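Local coordinates for protein esterase (Uncultured bacterium, PDB 5EGN) that degrades N-acyl homoserine lactones, the quorum-sensing signals of bacteria, and probably acts as a carboxylesterase with an alpha/beta hydrolase fold, at residues A[23-28]-A[96-101]; A[77-82]-A[87-92]; A[113-118]-A[223-228]; A[204-209]-A[227-232]. The protein carries 2 engineered substitutions. All coordinates share one frame; numbering follows the deposited sequence.

Contact 1: A[23-28]-A[96-101]; sequences VFLHPF and GMIAMQ
Leu25, the last residue of strand 21-25, meets Ile98 and Ala99 on helix 94-105, and it does so with one methyl group. The side-chain pairs across the contact are all apolar. Leu25 CD1 lies 3.9 Å from Ile98 CG2, the short branch of the isoleucine, and the two side chains run obliquely past each other. The same CD1 faces the start of Ala99, 4.0 Å from Ala99 N, a packing approach, and 4.3 Å from Ala99 CB, so it settles between two consecutive residues of the helix. With its CG beside the backbone N and anti to the carbonyl carbon (chi1 -54°), and CD1 extended anti to CA (chi2 177°), Leu25 presents this branch to the helix. Ile98 CG2 is anti to its own backbone N and takes the methyl end of the leucine.

Polar pairing within 96-101 is helical and local: Met100 N bonds to Gly96 O at 2.9 Å. Ile98 also packs on His71 and Val75 of helix 68-81, while the backbone of Leu25 pairs with Val90 of the adjoining strand. Leu25 touches the Gly-x-Ser-x-Gly sequence that probably forms the nucleophile elbow of the fold. The buried join rests on methyl packing, without a hydrogen bond between the segments.

Contact 2: A[77-82]-A[87-92]; sequences AVLDAL and AVFVGN
Leu79 and Phe89 share a first torsion (chi1 -67° in each): each CG stands beside its backbone N and anti to its carbonyl carbon, and the two side chains then approach from opposite directions. They join helix 68-81 to strand 87-92, the helix and the second strand of a beta-alpha-beta crossover that starts from strand 47-51 and passes over strand 21-25 in the alpha/beta hydrolase sheet. Only five residue steps separate the two segments in sequence.

The packing divides between the two leucine branches. CD1 comes to the edge of the Phe89 ring, close to its plane, 3.7 Å from Phe89 CZ and 4.0 Å from Phe89 CE1; this methyl meets the rim and does not lie over a face. CD2 turns to the beginning of the strand, where Ala87 CB is its partner. Ala87 and Phe89, two apart, thus serve the helix from one side of the sheet, and Val23 of the neighbouring strand touches both. Leu79 also rests on Val84 in the connecting loop. On the helix surface, Asp80 forms a salt bridge with Arg109, away from the apolar cluster. The looser of the two leucine contacts is the one between Leu79 CD2 and Ala87 CB, at 4.3 Å.

Contact 3: A[113-118]-A[223-228]; sequences NLILSS and QLLADN
Leu225 sends its CD2 methyl over the backbone of Ser118, 3.7 Å from Ser118 C and 3.8 Å from Ser118 O, and so covers the carbonyl group that follows strand 110-116. The same methyl reaches the strand itself: Leu225 CD2 is 3.9 Å from Ile115 CG2, and the two side chains cross at about a right angle. Ile115 offers this branch because its CG2 is anti to the backbone N, on the carbonyl side of the residue, while CG1 lies beside the N (chi1 -47°). A looser touch, 4.1 Å from Leu225 CD2 to Ser118 CB, completes the contact.

The hydroxyl of Ser118 is engaged away from the helix: OG donates to the carbonyl of Ser93, in the sequence that probably forms the nucleophile elbow. Its backbone N is bonded to Asn222 OD1 of the same helix 219-228. Met100 of helix 94-105 packs on both Ser118 and Leu225, which places the contact in a three-way join of strand 110-116 with helices 94-105 and 219-228.

Within the helix segment, Asn228 ND2 donates to Leu224 O at 2.7 Å. This bond is nearly straight (169° at the hydrogen), sits on a lone pair in the carbonyl plane, and keeps the acceptor close to the amide plane of Asn228.

Between 113-118 and 223-228 the touch thus rests on one leucine methyl over the loop that leaves the strand; about one turn earlier the same helix adds a hydrogen bond through Asn222.

Contact 4: A[204-209]-A[227-232]; sequences APTLVV and DNIPGA
Thr206 and Ile229 carry the side-chain packing, crossing at about a right angle. Ile229 CG2 lies 3.9 Å from Thr206 OG1 and 4.0 Å from Thr206 CB, while the far end, Ile229 CD1, meets Thr206 CG2 methyl to methyl at 4.1 Å. This two-point touch follows from Thr206 placing OG1 beside its backbone N and CG2 anti to it (chi1 -62°).

Backbone contacts form the second group. Ala232 CA points a C-H at Thr206 O across 3.3 Å, with an angle of 135° at the hydrogen. In the beta-alpha-beta unit made by strand 206-211, helix 219-228 and strand 233-237, this is where the chain returns to the sheet: the backbones of Thr206 and Val208 pair with Glu233 just beyond. A type II beta turn from Ile229 to Ala232 guides that return, closed by Ala232 N to Ile229 O at 3.1 Å, with Gly231 taking its positive phi.

On the strand segment, the polar side-chain bonding is that of Thr206. OG1 donates to Ala204 O at 3.0 Å from well above the carbonyl plane (47°), and Asn113 ND2 adds a weak bond to it. With an alanine here, Ala204 O would probably lose its hydroxyl partner, Asn113 ND2 its weak one, and Ile229 CD1 the methyl it packs on.

All four contacts reach one mixed sheet, and three of them are buried. Contact 1 lies nearest the middle of the chain, about 4 Å between centres; contacts 2 and 3 stand about 12 Å out, and contact 4, partly buried, about 16 Å. Contacts 1 and 2 meet through neighbouring strands 21-25 and 87-92, contact 2 nested within the loop that contact 1 closes. Contacts 3 and 4 share Asp227 and Asn228, both use helix 219-228, and adjoin through strands 110-116 and 206-211. Met100 CE, 3.8 Å from Leu225 CD2, ties contact 1 to contact 3. Leucine methyls dominate the buried three, whereas contact 4 adds a threonine hydroxyl and backbone C-H...O chemistry.

Contact 1: A[23-28]-A[96-101]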
loop_
_atom_site.group_PDB
_atom_site.type_symbol
_atom_site.label_atom_id
_atom_site.label_comp_id
_atom_site.label_asym_id
_atom_site.label_seq_id
_atom_site.Cartn_x
_atom_site.Cartn_y
_atom_site.Cartn_z
ATOM N N VAL A 23 -7.208 14.032 -3.835
ATOM C CA VAL A 23 -7.899 13.031 -3.033
ATOM C C VAL A 23 -8.083 11.710 -3.779
ATOM O O VAL A 23 -8.742 11.656 -4.818
ATOM C CB VAL A 23 -9.274 13.540 -2.568
ATOM C CG1 VAL A 23 -10.000 12.458 -1.796
ATOM C CG2 VAL A 23 -9.109 14.786 -1.710
ATOM N N PHE A 24 -7.496 10.647 -3.234
ATOM C CA PHE A 24 -7.605 9.313 -3.807
ATOM C C PHE A 24 -8.690 8.483 -3.117
ATOM O O PHE A 24 -8.682 8.275 -1.879
ATOM C CB PHE A 24 -6.260 8.581 -3.741
ATOM C CG PHE A 24 -5.163 9.243 -4.530
ATOM C CD1 PHE A 24 -4.289 10.125 -3.916
ATOM C CD2 PHE A 24 -5.002 8.982 -5.884
ATOM C CE1 PHE A 24 -3.275 10.732 -4.634
ATOM C CE2 PHE A 24 -3.989 9.585 -6.606
ATOM C CZ PHE A 24 -3.126 10.461 -5.979
ATOM N N LEU A 25 -9.619 8.029 -3.957
ATOM C CA LEU A 25 -10.787 7.260 -3.563
ATOM C C LEU A 25 -10.709 5.867 -4.168
ATOM O O LEU A 25 -10.878 5.701 -5.377
ATOM C CB LEU A 25 -12.062 7.964 -4.025
ATOM C CG LEU A 25 -12.194 9.420 -3.588
ATOM C CD1 LEU A 25 -13.454 10.065 -4.148
ATOM C CD2 LEU A 25 -12.184 9.469 -2.076
ATOM N N HIS A 26 -10.462 4.871 -3.323
ATOM C CA HIS A 26 -10.223 3.500 -3.772
ATOM C C HIS A 26 -11.480 2.824 -4.330
ATOM O O HIS A 26 -12.594 3.232 -4.010
ATOM C CB HIS A 26 -9.662 2.672 -2.614
ATOM C CG HIS A 26 -10.664 2.377 -1.542
ATOM N ND1 HIS A 26 -11.577 1.349 -1.637
ATOM C CD2 HIS A 26 -10.899 2.980 -0.353
ATOM C CE1 HIS A 26 -12.331 1.331 -0.553
ATOM N NE2 HIS A 26 -11.941 2.310 0.242
ATOM N N PRO A 27 -11.301 1.779 -5.161
ATOM C CA PRO A 27 -12.445 1.021 -5.682
ATOM C C PRO A 27 -13.133 0.165 -4.621
ATOM O O PRO A 27 -12.640 0.040 -3.500
ATOM C CB PRO A 27 -11.816 0.136 -6.763
ATOM C CG PRO A 27 -10.409 -0.022 -6.335
ATOM C CD PRO A 27 -10.031 1.305 -5.739
ATOM N N PHE A 28 -14.264 -0.421 -4.994
ATOM C CA PHE A 28 -15.082 -1.217 -4.086
ATOM C C PHE A 28 -14.343 -2.467 -3.604
ATOM O O PHE A 28 -13.583 -3.074 -4.359
ATOM C CB PHE A 28 -16.395 -1.596 -4.781
ATOM C CG PHE A 28 -17.475 -2.054 -3.843
ATOM C CD1 PHE A 28 -17.821 -1.301 -2.734
ATOM C CD2 PHE A 28 -18.168 -3.227 -4.092
ATOM C CE1 PHE A 28 -18.823 -1.723 -1.878
ATOM C CE2 PHE A 28 -19.171 -3.653 -3.243
ATOM C CZ PHE A 28 -19.499 -2.899 -2.134
ATOM N N GLY A 96 -15.098 6.813 -8.253
ATOM C CA GLY A 96 -15.552 7.717 -9.293
ATOM C C GLY A 96 -16.977 8.162 -9.033
ATOM O O GLY A 96 -17.319 9.332 -9.225
ATOM N N MET A 97 -17.807 7.221 -8.590
ATOM C CA MET A 97 -19.175 7.524 -8.187
ATOM C C MET A 97 -19.190 8.570 -7.081
ATOM O O MET A 97 -19.935 9.550 -7.144
ATOM C CB MET A 97 -19.894 6.263 -7.707
ATOM C CG MET A 97 -19.936 5.133 -8.711
ATOM S SD MET A 97 -20.913 3.745 -8.107
ATOM C CE MET A 97 -20.672 2.573 -9.434
ATOM N N ILE A 98 -18.357 8.346 -6.069
ATOM C CA ILE A 98 -18.248 9.244 -4.926
ATOM C C ILE A 98 -17.819 10.641 -5.364
ATOM O O ILE A 98 -18.370 11.642 -4.904
ATOM C CB ILE A 98 -17.252 8.697 -3.882
ATOM C CG1 ILE A 98 -17.760 7.372 -3.310
ATOM C CG2 ILE A 98 -17.042 9.699 -2.763
ATOM C CD1 ILE A 98 -16.742 6.639 -2.466
ATOM N N ALA A 99 -16.843 10.699 -6.265
ATOM C CA ALA A 99 -16.362 11.972 -6.791
ATOM C C ALA A 99 -17.453 12.719 -7.561
ATOM O O ALA A 99 -17.601 13.934 -7.419
ATOM C CB ALA A 99 -15.147 11.748 -7.682
ATOM N N MET A 100 -18.213 11.991 -8.374
ATOM C CA MET A 100 -19.289 12.597 -9.158
ATOM C C MET A 100 -20.398 13.142 -8.256
ATOM O O MET A 100 -20.863 14.276 -8.433
ATOM C CB MET A 100 -19.859 11.587 -10.157
ATOM C CG MET A 100 -18.946 11.324 -11.350
ATOM S SD MET A 100 -19.673 10.287 -12.637
ATOM C CE MET A 100 -19.539 8.664 -11.893
ATOM N N GLN A 101 -20.810 12.329 -7.287
ATOM C CA GLN A 101 -21.780 12.752 -6.285
ATOM C C GLN A 101 -21.275 13.990 -5.552
ATOM O O GLN A 101 -22.048 14.885 -5.206
ATOM C CB GLN A 101 -22.053 11.622 -5.292
ATOM C CG GLN A 101 -23.310 11.814 -4.475
ATOM C CD GLN A 101 -24.554 11.822 -5.336
ATOM O OE1 GLN A 101 -24.825 10.866 -6.061
ATOM N NE2 GLN A 101 -25.309 12.911 -5.274
#

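Contact 2: A[77-82]-A[87-92]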
loop_
_atom_site.group_PDB
_atom_site.type_symbol
_atom_site.label_atom_id
_atom_site.label_comp_id
_atom_site.label_asym_id
_atom_site.label_seq_id
_atom_site.Cartn_x
_atom_site.Cartn_y
_atom_site.Cartn_z
ATOM N N ALA A 77 -16.096 15.282 5.301
ATOM C CA ALA A 77 -15.626 15.299 6.684
ATOM C C ALA A 77 -14.105 15.311 6.724
ATOM O O ALA A 77 -13.494 16.106 7.450
ATOM C CB ALA A 77 -16.166 14.105 7.450
ATOM N N VAL A 78 -13.496 14.428 5.935
ATOM C CA VAL A 78 -12.038 14.386 5.846
ATOM C C VAL A 78 -11.467 15.732 5.391
ATOM O O VAL A 78 -10.509 16.238 5.980
ATOM C CB VAL A 78 -11.563 13.279 4.888
ATOM C CG1 VAL A 78 -10.048 13.327 4.727
ATOM C CG2 VAL A 78 -12.007 11.915 5.400
ATOM N N LEU A 79 -12.065 16.316 4.357
ATOM C CA LEU A 79 -11.609 17.605 3.839
ATOM C C LEU A 79 -11.789 18.727 4.860
ATOM O O LEU A 79 -11.004 19.674 4.901
ATOM C CB LEU A 79 -12.350 17.951 2.546
ATOM C CG LEU A 79 -12.041 17.055 1.343
ATOM C CD1 LEU A 79 -12.915 17.423 0.153
ATOM C CD2 LEU A 79 -10.566 17.137 0.979
ATOM N N ASP A 80 -12.824 18.607 5.685
ATOM C CA ASP A 80 -13.111 19.591 6.718
ATOM C C ASP A 80 -12.074 19.534 7.832
ATOM O O ASP A 80 -11.581 20.568 8.282
ATOM C CB ASP A 80 -14.514 19.379 7.293
ATOM C CG ASP A 80 -15.607 19.859 6.357
ATOM O OD1 ASP A 80 -15.292 20.617 5.418
ATOM O OD2 ASP A 80 -16.781 19.485 6.563
ATOM N N ALA A 81 -11.746 18.324 8.274
ATOM C CA ALA A 81 -10.725 18.153 9.300
ATOM C C ALA A 81 -9.361 18.607 8.790
ATOM O O ALA A 81 -8.542 19.119 9.550
ATOM C CB ALA A 81 -10.666 16.704 9.760
ATOM N N LEU A 82 -9.132 18.424 7.493
ATOM C CA LEU A 82 -7.862 18.787 6.873
ATOM C C LEU A 82 -7.849 20.238 6.397
ATOM O O LEU A 82 -6.876 20.683 5.788
ATOM C CB LEU A 82 -7.556 17.848 5.703
ATOM C CG LEU A 82 -7.114 16.421 6.045
ATOM C CD1 LEU A 82 -6.999 15.577 4.787
ATOM C CD2 LEU A 82 -5.793 16.429 6.803
ATOM N N ALA A 87 -10.331 20.376 -3.937
ATOM C CA ALA A 87 -9.363 19.310 -4.158
ATOM C C ALA A 87 -9.474 18.671 -5.540
ATOM O O ALA A 87 -10.507 18.763 -6.207
ATOM C CB ALA A 87 -9.510 18.245 -3.082
ATOM N N VAL A 88 -8.382 18.040 -5.959
ATOM C CA VAL A 88 -8.364 17.184 -7.136
ATOM C C VAL A 88 -8.851 15.801 -6.731
ATOM O O VAL A 88 -8.314 15.205 -5.802
ATOM C CB VAL A 88 -6.952 17.076 -7.742
ATOM C CG1 VAL A 88 -6.872 15.898 -8.708
ATOM C CG2 VAL A 88 -6.558 18.381 -8.420
ATOM N N PHE A 89 -9.870 15.288 -7.409
ATOM C CA PHE A 89 -10.433 14.005 -7.011
ATOM C C PHE A 89 -10.144 12.894 -8.011
ATOM O O PHE A 89 -10.516 12.970 -9.183
ATOM C CB PHE A 89 -11.941 14.131 -6.789
ATOM C CG PHE A 89 -12.304 14.983 -5.607
ATOM C CD1 PHE A 89 -12.228 14.472 -4.322
ATOM C CD2 PHE A 89 -12.707 16.296 -5.779
ATOM C CE1 PHE A 89 -12.555 15.253 -3.230
ATOM C CE2 PHE A 89 -13.034 17.082 -4.693
ATOM C CZ PHE A 89 -12.959 16.559 -3.417
ATOM N N VAL A 90 -9.470 11.860 -7.521
ATOM C CA VAL A 90 -9.154 10.685 -8.316
ATOM C C VAL A 90 -9.967 9.495 -7.819
ATOM O O VAL A 90 -9.684 8.933 -6.761
ATOM C CB VAL A 90 -7.653 10.355 -8.254
ATOM C CG1 VAL A 90 -7.324 9.206 -9.188
ATOM C CG2 VAL A 90 -6.833 11.584 -8.611
ATOM N N GLY A 91 -10.983 9.118 -8.586
ATOM C CA GLY A 91 -11.888 8.061 -8.174
ATOM C C GLY A 91 -11.821 6.817 -9.036
ATOM O O GLY A 91 -11.830 6.895 -10.263
ATOM N N ASN A 92 -11.761 5.663 -8.379
ATOM C CA ASN A 92 -11.718 4.376 -9.057
ATOM C C ASN A 92 -12.984 3.571 -8.782
ATOM O O ASN A 92 -13.321 3.320 -7.626
ATOM C CB ASN A 92 -10.481 3.593 -8.616
ATOM C CG ASN A 92 -10.220 2.378 -9.480
ATOM O OD1 ASN A 92 -9.573 1.427 -9.049
ATOM N ND2 ASN A 92 -10.719 2.406 -10.709
#

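Contact 3: A[113-118]-A[223-228]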
loop_
_atom_site.group_PDB
_atom_site.type_symbol
_atom_site.label_atom_id
_atom_site.label_comp_id
_atom_site.label_asym_id
_atom_site.label_seq_id
_atom_site.Cartn_x
_atom_site.Cartn_y
_atom_site.Cartn_z
ATOM N N ASN A 113 -11.597 16.473 -11.703
ATOM C CA ASN A 113 -11.759 15.045 -11.472
ATOM C C ASN A 113 -10.969 14.171 -12.436
ATOM O O ASN A 113 -10.905 14.449 -13.635
ATOM C CB ASN A 113 -13.239 14.664 -11.556
ATOM C CG ASN A 113 -14.121 15.564 -10.718
ATOM O OD1 ASN A 113 -14.116 15.488 -9.490
ATOM N ND2 ASN A 113 -14.891 16.418 -11.380
ATOM N N LEU A 114 -10.362 13.118 -11.902
ATOM C CA LEU A 114 -9.887 12.018 -12.730
ATOM C C LEU A 114 -10.730 10.793 -12.398
ATOM O O LEU A 114 -10.567 10.183 -11.344
ATOM C CB LEU A 114 -8.396 11.737 -12.510
ATOM C CG LEU A 114 -7.700 10.896 -13.594
ATOM C CD1 LEU A 114 -6.203 11.155 -13.614
ATOM C CD2 LEU A 114 -7.964 9.403 -13.430
ATOM N N ILE A 115 -11.640 10.449 -13.303
ATOM C CA ILE A 115 -12.501 9.287 -13.128
ATOM C C ILE A 115 -11.875 8.061 -13.781
ATOM O O ILE A 115 -11.757 7.998 -15.005
ATOM C CB ILE A 115 -13.897 9.526 -13.730
ATOM C CG1 ILE A 115 -14.441 10.881 -13.288
ATOM C CG2 ILE A 115 -14.856 8.427 -13.306
ATOM C CD1 ILE A 115 -14.821 10.918 -11.831
ATOM N N LEU A 116 -11.469 7.091 -12.968
ATOM C CA LEU A 116 -10.852 5.877 -13.492
ATOM C C LEU A 116 -11.778 4.671 -13.405
ATOM O O LEU A 116 -12.145 4.239 -12.312
ATOM C CB LEU A 116 -9.552 5.563 -12.752
ATOM C CG LEU A 116 -8.857 4.298 -13.261
ATOM C CD1 LEU A 116 -8.192 4.561 -14.602
ATOM C CD2 LEU A 116 -7.854 3.766 -12.251
ATOM N N SER A 117 -12.142 4.139 -14.569
ATOM C CA SER A 117 -12.920 2.906 -14.676
ATOM C C SER A 117 -14.196 2.934 -13.841
ATOM O O SER A 117 -14.366 2.124 -12.932
ATOM C CB SER A 117 -12.062 1.706 -14.268
ATOM O OG SER A 117 -10.874 1.642 -15.037
ATOM N N SER A 118 -15.093 3.862 -14.152
ATOM C CA SER A 118 -16.341 3.979 -13.407
ATOM C C SER A 118 -17.542 4.081 -14.339
ATOM O O SER A 118 -17.413 3.942 -15.556
ATOM C CB SER A 118 -16.296 5.190 -12.476
ATOM O OG SER A 118 -17.368 5.160 -11.553
ATOM N N GLN A 223 -17.729 5.749 -21.394
ATOM C CA GLN A 223 -18.104 6.626 -22.494
ATOM C C GLN A 223 -19.364 7.401 -22.154
ATOM O O GLN A 223 -19.483 8.573 -22.493
ATOM C CB GLN A 223 -18.304 5.829 -23.781
ATOM C CG GLN A 223 -17.006 5.478 -24.483
ATOM C CD GLN A 223 -17.204 4.550 -25.657
ATOM O OE1 GLN A 223 -18.260 3.938 -25.808
ATOM N NE2 GLN A 223 -16.186 4.443 -26.503
ATOM N N LEU A 224 -20.299 6.742 -21.479
ATOM C CA LEU A 224 -21.521 7.402 -21.037
ATOM C C LEU A 224 -21.189 8.568 -20.110
ATOM O O LEU A 224 -21.849 9.607 -20.135
ATOM C CB LEU A 224 -22.446 6.403 -20.340
ATOM C CG LEU A 224 -23.796 6.916 -19.841
ATOM C CD1 LEU A 224 -24.878 5.892 -20.120
ATOM C CD2 LEU A 224 -23.738 7.220 -18.358
ATOM N N LEU A 225 -20.151 8.388 -19.299
ATOM C CA LEU A 225 -19.686 9.431 -18.393
ATOM C C LEU A 225 -19.038 10.579 -19.155
ATOM O O LEU A 225 -19.392 11.741 -18.963
ATOM C CB LEU A 225 -18.693 8.856 -17.379
ATOM C CG LEU A 225 -19.233 8.397 -16.023
ATOM C CD1 LEU A 225 -20.479 7.543 -16.181
ATOM C CD2 LEU A 225 -18.155 7.638 -15.262
ATOM N N ALA A 226 -18.094 10.244 -20.025
ATOM C CA ALA A 226 -17.313 11.249 -20.737
ATOM C C ALA A 226 -18.155 12.066 -21.715
ATOM O O ALA A 226 -17.917 13.258 -21.902
ATOM C CB ALA A 226 -16.161 10.585 -21.470
ATOM N N ASP A 227 -19.141 11.426 -22.332
ATOM C CA ASP A 227 -19.937 12.069 -23.371
ATOM C C ASP A 227 -20.959 13.060 -22.816
ATOM O O ASP A 227 -21.332 14.014 -23.498
ATOM C CB ASP A 227 -20.654 11.017 -24.222
ATOM C CG ASP A 227 -19.695 10.181 -25.052
ATOM O OD1 ASP A 227 -18.578 10.660 -25.342
ATOM O OD2 ASP A 227 -20.064 9.048 -25.422
ATOM N N ASN A 228 -21.411 12.840 -21.586
ATOM C CA ASN A 228 -22.474 13.665 -21.020
ATOM C C ASN A 228 -21.979 14.716 -20.029
ATOM O O ASN A 228 -22.726 15.618 -19.649
ATOM C CB ASN A 228 -23.525 12.777 -20.358
ATOM C CG ASN A 228 -24.298 11.948 -21.366
ATOM O OD1 ASN A 228 -25.288 12.407 -21.934
ATOM N ND2 ASN A 228 -23.841 10.724 -21.601
#

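Contact 4: A[204-209]-A[227-232]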
loop_
_atom_site.group_PDB
_atom_site.type_symbol
_atom_site.label_atom_id
_atom_site.label_comp_id
_atom_site.label_asym_id
_atom_site.label_seq_id
_atom_site.Cartn_x
_atom_site.Cartn_y
_atom_site.Cartn_z
ATOM N N ALA A 204 -17.229 20.739 -13.830
ATOM C CA ALA A 204 -15.818 20.806 -13.463
ATOM C C ALA A 204 -14.959 20.026 -14.455
ATOM O O ALA A 204 -15.445 19.090 -15.095
ATOM C CB ALA A 204 -15.614 20.278 -12.052
ATOM N N PRO A 205 -13.682 20.423 -14.603
ATOM C CA PRO A 205 -12.745 19.710 -15.477
ATOM C C PRO A 205 -12.658 18.224 -15.137
ATOM O O PRO A 205 -12.260 17.867 -14.030
ATOM C CB PRO A 205 -11.414 20.411 -15.205
ATOM C CG PRO A 205 -11.795 21.779 -14.787
ATOM C CD PRO A 205 -13.069 21.624 -14.008
ATOM N N THR A 206 -13.028 17.372 -16.088
ATOM C CA THR A 206 -13.106 15.941 -15.834
ATOM C C THR A 206 -12.345 15.122 -16.870
ATOM O O THR A 206 -12.580 15.248 -18.071
ATOM C CB THR A 206 -14.570 15.462 -15.800
ATOM O OG1 THR A 206 -15.267 16.119 -14.735
ATOM C CG2 THR A 206 -14.637 13.960 -15.589
ATOM N N LEU A 207 -11.428 14.289 -16.390
ATOM C CA LEU A 207 -10.726 13.339 -17.242
ATOM C C LEU A 207 -11.177 11.922 -16.915
ATOM O O LEU A 207 -10.860 11.391 -15.852
ATOM C CB LEU A 207 -9.211 13.470 -17.069
ATOM C CG LEU A 207 -8.345 12.456 -17.821
ATOM C CD1 LEU A 207 -8.637 12.492 -19.312
ATOM C CD2 LEU A 207 -6.870 12.710 -17.557
ATOM N N VAL A 208 -11.928 11.315 -17.827
ATOM C CA VAL A 208 -12.393 9.946 -17.639
ATOM C C VAL A 208 -11.415 8.975 -18.288
ATOM O O VAL A 208 -11.069 9.121 -19.459
ATOM C CB VAL A 208 -13.801 9.735 -18.223
ATOM C CG1 VAL A 208 -14.298 8.332 -17.922
ATOM C CG2 VAL A 208 -14.764 10.768 -17.663
ATOM N N VAL A 209 -10.962 7.990 -17.519
ATOM C CA VAL A 209 -9.963 7.045 -18.002
ATOM C C VAL A 209 -10.483 5.614 -17.944
ATOM O O VAL A 209 -10.917 5.142 -16.894
ATOM C CB VAL A 209 -8.660 7.145 -17.191
ATOM C CG1 VAL A 209 -7.586 6.260 -17.801
ATOM C CG2 VAL A 209 -8.194 8.590 -17.127
ATOM N N ASP A 227 -19.141 11.426 -22.332
ATOM C CA ASP A 227 -19.937 12.069 -23.371
ATOM C C ASP A 227 -20.959 13.060 -22.816
ATOM O O ASP A 227 -21.332 14.014 -23.498
ATOM C CB ASP A 227 -20.654 11.017 -24.222
ATOM C CG ASP A 227 -19.695 10.181 -25.052
ATOM O OD1 ASP A 227 -18.578 10.660 -25.342
ATOM O OD2 ASP A 227 -20.064 9.048 -25.422
ATOM N N ASN A 228 -21.411 12.840 -21.586
ATOM C CA ASN A 228 -22.474 13.665 -21.020
ATOM C C ASN A 228 -21.979 14.716 -20.029
ATOM O O ASN A 228 -22.726 15.618 -19.649
ATOM C CB ASN A 228 -23.525 12.777 -20.358
ATOM C CG ASN A 228 -24.298 11.948 -21.366
ATOM O OD1 ASN A 228 -25.288 12.407 -21.934
ATOM N ND2 ASN A 228 -23.841 10.724 -21.601
ATOM N N ILE A 229 -20.724 14.602 -19.611
ATOM C CA ILE A 229 -20.097 15.651 -18.820
ATOM C C ILE A 229 -19.450 16.658 -19.763
ATOM O O ILE A 229 -18.547 16.306 -20.519
ATOM C CB ILE A 229 -19.043 15.091 -17.846
ATOM C CG1 ILE A 229 -19.701 14.156 -16.828
ATOM C CG2 ILE A 229 -18.316 16.223 -17.135
ATOM C CD1 ILE A 229 -18.726 13.516 -15.866
ATOM N N PRO A 230 -19.932 17.910 -19.738
ATOM C CA PRO A 230 -19.438 18.983 -20.610
ATOM C C PRO A 230 -17.928 19.196 -20.527
ATOM O O PRO A 230 -17.398 19.466 -19.449
ATOM C CB PRO A 230 -20.181 20.217 -20.095
ATOM C CG PRO A 230 -21.439 19.677 -19.519
ATOM C CD PRO A 230 -21.072 18.352 -18.915
ATOM N N GLY A 231 -17.250 19.069 -21.664
ATOM C CA GLY A 231 -15.825 19.331 -21.742
ATOM C C GLY A 231 -14.961 18.210 -21.200
ATOM O O GLY A 231 -13.755 18.379 -21.024
ATOM N N ALA A 232 -15.573 17.061 -20.937
ATOM C CA ALA A 232 -14.842 15.917 -20.409
ATOM C C ALA A 232 -14.001 15.249 -21.491
ATOM O O ALA A 232 -14.396 15.193 -22.655
ATOM C CB ALA A 232 -15.800 14.911 -19.794
#